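Local coordinates for protein archaemetzincin (Archaeoglobus fulgidus, PDB 3ZVS) that probably acts as a zinc-dependent metalloprotease of the metzincin type, with one catalytic and one apparently structural zinc site and a natural substrate still unknown, at residues I62-G67 with G120-L125; A92-F97 with K113-E118. One frame throughout, in Å; residues are numbered along the deposited sequence.

Contact 1. Residues I62-G67 with G120-L125; sequences IKVTLG and GHVLGL. With ZN (zinc ion), chain D.
K63 and V64, leading into strand 65-69, meet V122 and L123 where the active-site helix of this metzincin ends. One hydrogen bond crosses the contact, from K63 NZ to V122 O at 3.1 Å. The lysine chain runs extended to CE and bends only at its last torsion (chi4 115°), which turns NZ to the carbonyl; the nitrogen stands above the carbonyl plane, 36° out of it. K63 NZ also donates to G89 O, so two backbone carbonyls hold the ammonium, and its position at the helix C terminus would probably be favourable electrostatically.

The apolar part centres on V64, whose preceding peptide bond is cis. Its CG2 touches V122 CG1 at 4.0 Å and L123 CD2 at 4.1 Å, with the leucine side chain crossing that of V64 at about a right angle. K63 CE adds to the patch, 4.2 Å from L123 CD2.

The backbone evidence identifies a Schellman motif: G124 has positive phi (106°), G124 N bonds to H121 O and L125 N to G120 O. G124 is the glycine of the extended metzincin zinc signature, where the chain turns off the helix toward the third ligand, H127. The same turn probably helps hold H121: while its NE2 binds the catalytic zinc at 2.1 Å, its ND1 donates to L125 O at 2.8 Å, the oxygen lying somewhat off the ring plane.

Contact 2. Residues A92-F97 with K113-E118; sequences AVLSVF and KEAVHE. With ZN (zinc ion), chain D.
The active-site helix of the metzincin fold, which carries the HExxH zinc motif, packs here on strand 91-95 of the mixed sheet, with A92, V93 and L94 meeting E114, A115 and E118. The axes of strand 92-95 and helix 113-118 approach to 8.4 Å and run nearly antiparallel, at 162°. All six touching residues are buried, and no hydrogen bond joins the segments, so the contact is one of packing.

L94 is the main wedge. CG is anti to the backbone N (chi1 168°), which carries it toward the helix; from there the two methyls reach neighbouring residues: CD1 lies 3.5 Å from E114 CB, and CD2 lies 3.8 Å from A115 CB. An alanine here would keep only CB and would probably leave a gap where CD1 and CD2 now pack on E114 CB and A115 CB. The E114 side chain crosses that of L94 at about a right angle before its carboxylate leads away to a salt bridge with K146.

One turn further on, A92 CB meets E118 CB at 4.0 Å. E118, the inferred proton acceptor, bends at chi2 (-51°), which swings CD aside from an extended course, while its CG rests 3.7 Å from V93 O. H117 projects from the helix without touching the strand; its ND1 donates to V133 O, a second-shell bond that probably helps fix the rotation of the ring, and its NE2 binds the catalytic zinc at 2.1 Å.

From the N terminus, the chain first enters contact 1 at 62-67, runs through strands 73-74 and 83-85, and reaches contact 2 at 92-97. Helix 104-122 then brings 113-118 back onto that strand, closing the shorter loop of 15 residues; only afterwards does 120-125 return to 62-67 and close the longer one of 52, so the two nest without crossing. Strands 65-69 and 91-95 are parallel neighbours, joined by probable hydrogen bonds such as G67 N to A92 O (2.9 Å). V122 CG2 also packs on A92 CB. Contact 2 sets a turn of the helix on strand 91-95, and contact 1 ties the helix C-terminal end to the lead-in of strand 65-69, with H117 and H121 sharing the catalytic zinc.

Contact 1. Residues I62-G67 with G120-L125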
loop_
_atom_site.group_PDB
_atom_site.type_symbol
_atom_site.label_atom_id
_atom_site.label_comp_id
_atom_site.label_asym_id
_atom_site.label_seq_id
_atom_site.Cartn_x
_atom_site.Cartn_y
_atom_site.Cartn_z
ATOM N N ILE A 62 -6.382 -4.715 13.077
ATOM C CA ILE A 62 -7.409 -3.727 13.303
ATOM C C ILE A 62 -7.760 -3.125 11.954
ATOM O O ILE A 62 -6.929 -2.505 11.306
ATOM C CB ILE A 62 -6.910 -2.655 14.267
ATOM C CG1 ILE A 62 -6.552 -3.311 15.612
ATOM C CG2 ILE A 62 -7.957 -1.584 14.419
ATOM C CD1 ILE A 62 -5.842 -2.397 16.552
ATOM N N LYS A 63 -8.995 -3.309 11.521
ATOM C CA LYS A 63 -9.398 -2.849 10.198
ATOM C C LYS A 63 -9.570 -1.340 10.199
ATOM O O LYS A 63 -10.317 -0.814 11.040
ATOM C CB LYS A 63 -10.720 -3.523 9.806
ATOM C CG LYS A 63 -11.178 -3.239 8.388
ATOM C CD LYS A 63 -12.424 -4.078 8.014
ATOM C CE LYS A 63 -12.771 -4.011 6.521
ATOM N NZ LYS A 63 -12.615 -5.347 5.833
ATOM N N VAL A 64 -8.921 -0.582 9.306
ATOM C CA VAL A 64 -7.913 -1.005 8.344
ATOM C C VAL A 64 -6.538 -0.551 8.845
ATOM O O VAL A 64 -6.390 0.591 9.258
ATOM C CB VAL A 64 -8.131 -0.302 6.980
ATOM C CG1 VAL A 64 -6.995 -0.605 5.990
ATOM C CG2 VAL A 64 -9.479 -0.693 6.370
ATOM N N THR A 65 -5.549 -1.441 8.815
ATOM C CA THR A 65 -4.183 -1.071 9.150
ATOM C C THR A 65 -3.292 -1.295 7.945
ATOM O O THR A 65 -3.213 -2.400 7.420
ATOM C CB THR A 65 -3.664 -1.862 10.371
ATOM O OG1 THR A 65 -4.456 -1.520 11.508
ATOM C CG2 THR A 65 -2.194 -1.537 10.641
ATOM N N LEU A 66 -2.661 -0.211 7.503
ATOM C CA LEU A 66 -1.757 -0.219 6.355
ATOM C C LEU A 66 -0.342 0.088 6.806
ATOM O O LEU A 66 -0.042 1.198 7.232
ATOM C CB LEU A 66 -2.163 0.822 5.315
ATOM C CG LEU A 66 -1.229 0.925 4.098
ATOM C CD1 LEU A 66 -1.305 -0.291 3.189
ATOM C CD2 LEU A 66 -1.524 2.200 3.293
ATOM N N GLY A 67 0.530 -0.914 6.712
ATOM C CA GLY A 67 1.951 -0.707 6.926
ATOM C C GLY A 67 2.552 -0.105 5.679
ATOM O O GLY A 67 2.150 -0.465 4.564
ATOM N N GLY A 120 -8.083 -0.848 -0.944
ATOM C CA GLY A 120 -9.207 -1.410 -1.670
ATOM C C GLY A 120 -9.279 -2.914 -1.500
ATOM O O GLY A 120 -10.378 -3.450 -1.346
ATOM N N HIS A 121 -8.145 -3.602 -1.565
ATOM C CA HIS A 121 -8.150 -5.039 -1.285
ATOM C C HIS A 121 -8.631 -5.363 0.124
ATOM O O HIS A 121 -9.402 -6.302 0.310
ATOM C CB HIS A 121 -6.763 -5.646 -1.409
ATOM C CG HIS A 121 -6.248 -5.840 -2.810
ATOM N ND1 HIS A 121 -6.961 -6.453 -3.821
ATOM C CD2 HIS A 121 -5.024 -5.585 -3.326
ATOM C CE1 HIS A 121 -6.187 -6.558 -4.898
ATOM N NE2 HIS A 121 -5.013 -6.018 -4.624
ATOM N N VAL A 122 -8.203 -4.589 1.131
ATOM C CA VAL A 122 -8.660 -4.860 2.494
ATOM C C VAL A 122 -10.190 -4.723 2.575
ATOM O O VAL A 122 -10.844 -5.473 3.311
ATOM C CB VAL A 122 -7.969 -3.957 3.551
ATOM C CG1 VAL A 122 -8.449 -4.334 4.952
ATOM C CG2 VAL A 122 -6.461 -4.102 3.462
ATOM N N LEU A 123 -10.733 -3.811 1.788
ATOM C CA LEU A 123 -12.176 -3.573 1.739
ATOM C C LEU A 123 -12.918 -4.575 0.879
ATOM O O LEU A 123 -14.124 -4.436 0.687
ATOM C CB LEU A 123 -12.499 -2.169 1.228
ATOM C CG LEU A 123 -11.906 -1.053 2.062
ATOM C CD1 LEU A 123 -12.225 0.296 1.447
ATOM C CD2 LEU A 123 -12.365 -1.153 3.511
ATOM N N GLY A 124 -12.211 -5.532 0.309
ATOM C CA GLY A 124 -12.824 -6.685 -0.327
ATOM C C GLY A 124 -12.776 -6.651 -1.834
ATOM O O GLY A 124 -13.328 -7.552 -2.479
ATOM N N LEU A 125 -12.105 -5.658 -2.410
ATOM C CA LEU A 125 -11.994 -5.545 -3.857
ATOM C C LEU A 125 -10.861 -6.382 -4.433
ATOM O O LEU A 125 -9.707 -6.282 -4.017
ATOM C CB LEU A 125 -11.797 -4.090 -4.302
ATOM C CG LEU A 125 -12.897 -3.125 -3.886
ATOM C CD1 LEU A 125 -12.539 -1.705 -4.235
ATOM C CD2 LEU A 125 -14.186 -3.487 -4.599
HETATM ZN ZN ZN D . -3.504 -5.811 -6.022
#

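Contact 2. Residues A92-F97 with K113-E118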
loop_
_atom_site.group_PDB
_atom_site.type_symbol
_atom_site.label_atom_id
_atom_site.label_comp_id
_atom_site.label_asym_id
_atom_site.label_seq_id
_atom_site.Cartn_x
_atom_site.Cartn_y
_atom_site.Cartn_z
ATOM N N ALA A 92 -2.886 -4.560 5.416
ATOM C CA ALA A 92 -2.122 -4.564 4.177
ATOM C C ALA A 92 -0.786 -3.921 4.412
ATOM O O ALA A 92 -0.589 -3.242 5.444
ATOM C CB ALA A 92 -2.867 -3.821 3.067
ATOM N N VAL A 93 0.122 -4.128 3.476
ATOM C CA VAL A 93 1.405 -3.477 3.446
ATOM C C VAL A 93 1.641 -2.924 2.046
ATOM O O VAL A 93 1.278 -3.520 1.038
ATOM C CB VAL A 93 2.540 -4.421 3.904
ATOM C CG1 VAL A 93 2.660 -5.590 2.997
ATOM C CG2 VAL A 93 3.874 -3.675 3.976
ATOM N N LEU A 94 2.208 -1.733 2.014
ATOM C CA LEU A 94 2.658 -1.055 0.806
ATOM C C LEU A 94 4.165 -0.788 0.917
ATOM O O LEU A 94 4.624 -0.290 1.946
ATOM C CB LEU A 94 1.949 0.293 0.695
ATOM C CG LEU A 94 2.512 1.256 -0.348
ATOM C CD1 LEU A 94 2.339 0.774 -1.785
ATOM C CD2 LEU A 94 1.863 2.640 -0.182
ATOM N N SER A 95 4.917 -1.041 -0.132
ATOM C CA SER A 95 6.286 -0.556 -0.236
ATOM C C SER A 95 6.364 0.512 -1.310
ATOM O O SER A 95 5.830 0.343 -2.423
ATOM C CB SER A 95 7.245 -1.638 -0.634
ATOM O OG SER A 95 8.500 -1.069 -0.945
ATOM N N VAL A 96 7.040 1.605 -0.990
ATOM C CA VAL A 96 7.206 2.686 -1.935
ATOM C C VAL A 96 8.557 2.563 -2.669
ATOM O O VAL A 96 8.895 3.355 -3.554
ATOM C CB VAL A 96 7.051 4.067 -1.247
ATOM C CG1 VAL A 96 5.680 4.223 -0.650
ATOM C CG2 VAL A 96 8.133 4.248 -0.193
ATOM N N PHE A 97 9.308 1.519 -2.364
ATOM C CA PHE A 97 10.649 1.325 -2.953
ATOM C C PHE A 97 10.670 1.338 -4.493
ATOM O O PHE A 97 11.507 1.994 -5.117
ATOM C CB PHE A 97 11.285 0.027 -2.450
ATOM C CG PHE A 97 12.645 -0.270 -3.052
ATOM C CD1 PHE A 97 12.780 -0.982 -4.232
ATOM C CD2 PHE A 97 13.794 0.139 -2.413
ATOM C CE1 PHE A 97 14.014 -1.268 -4.756
ATOM C CE2 PHE A 97 15.046 -0.150 -2.938
ATOM C CZ PHE A 97 15.141 -0.843 -4.137
ATOM N N LYS A 113 -1.753 6.259 -5.286
ATOM C CA LYS A 113 -2.396 5.196 -6.076
ATOM C C LYS A 113 -2.206 3.830 -5.436
ATOM O O LYS A 113 -3.145 3.064 -5.293
ATOM C CB LYS A 113 -1.839 5.143 -7.506
ATOM C CG LYS A 113 -2.289 6.246 -8.427
ATOM C CD LYS A 113 -1.638 6.097 -9.781
ATOM C CE LYS A 113 -2.141 7.185 -10.732
ATOM N NZ LYS A 113 -1.362 7.102 -11.976
ATOM N N GLU A 114 -0.970 3.533 -5.068
ATOM C CA GLU A 114 -0.671 2.200 -4.599
ATOM C C GLU A 114 -1.187 1.958 -3.180
ATOM O O GLU A 114 -1.595 0.839 -2.836
ATOM C CB GLU A 114 0.828 1.928 -4.751
ATOM C CG GLU A 114 1.259 1.937 -6.227
ATOM C CD GLU A 114 0.569 0.880 -7.018
ATOM O OE1 GLU A 114 1.072 -0.250 -6.984
ATOM O OE2 GLU A 114 -0.490 1.119 -7.628
ATOM N N ALA A 115 -1.212 2.996 -2.343
ATOM C CA ALA A 115 -1.875 2.873 -1.040
ATOM C C ALA A 115 -3.380 2.620 -1.182
ATOM O O ALA A 115 -3.933 1.760 -0.517
ATOM C CB ALA A 115 -1.644 4.142 -0.189
ATOM N N VAL A 116 -4.035 3.385 -2.047
ATOM C CA VAL A 116 -5.448 3.221 -2.307
ATOM C C VAL A 116 -5.734 1.812 -2.804
ATOM O O VAL A 116 -6.694 1.171 -2.366
ATOM C CB VAL A 116 -5.909 4.282 -3.293
ATOM C CG1 VAL A 116 -7.339 4.002 -3.790
ATOM C CG2 VAL A 116 -5.899 5.669 -2.626
ATOM N N HIS A 117 -4.888 1.316 -3.703
ATOM C CA HIS A 117 -5.011 -0.054 -4.232
ATOM C C HIS A 117 -5.007 -1.093 -3.098
ATOM O O HIS A 117 -5.835 -1.982 -3.014
ATOM C CB HIS A 117 -3.858 -0.297 -5.202
ATOM C CG HIS A 117 -3.875 -1.648 -5.830
ATOM N ND1 HIS A 117 -4.455 -1.888 -7.062
ATOM C CD2 HIS A 117 -3.411 -2.852 -5.396
ATOM C CE1 HIS A 117 -4.315 -3.171 -7.371
ATOM N NE2 HIS A 117 -3.679 -3.775 -6.378
ATOM N N GLU A 118 -4.017 -0.987 -2.213
ATOM C CA GLU A 118 -3.917 -1.942 -1.118
ATOM C C GLU A 118 -5.133 -1.873 -0.195
ATOM O O GLU A 118 -5.669 -2.878 0.234
ATOM C CB GLU A 118 -2.626 -1.696 -0.315
ATOM C CG GLU A 118 -1.356 -2.034 -1.077
ATOM C CD GLU A 118 -1.371 -3.403 -1.696
ATOM O OE1 GLU A 118 -1.824 -4.373 -1.031
ATOM O OE2 GLU A 118 -0.952 -3.543 -2.855
HETATM ZN ZN ZN D . -3.504 -5.811 -6.022
#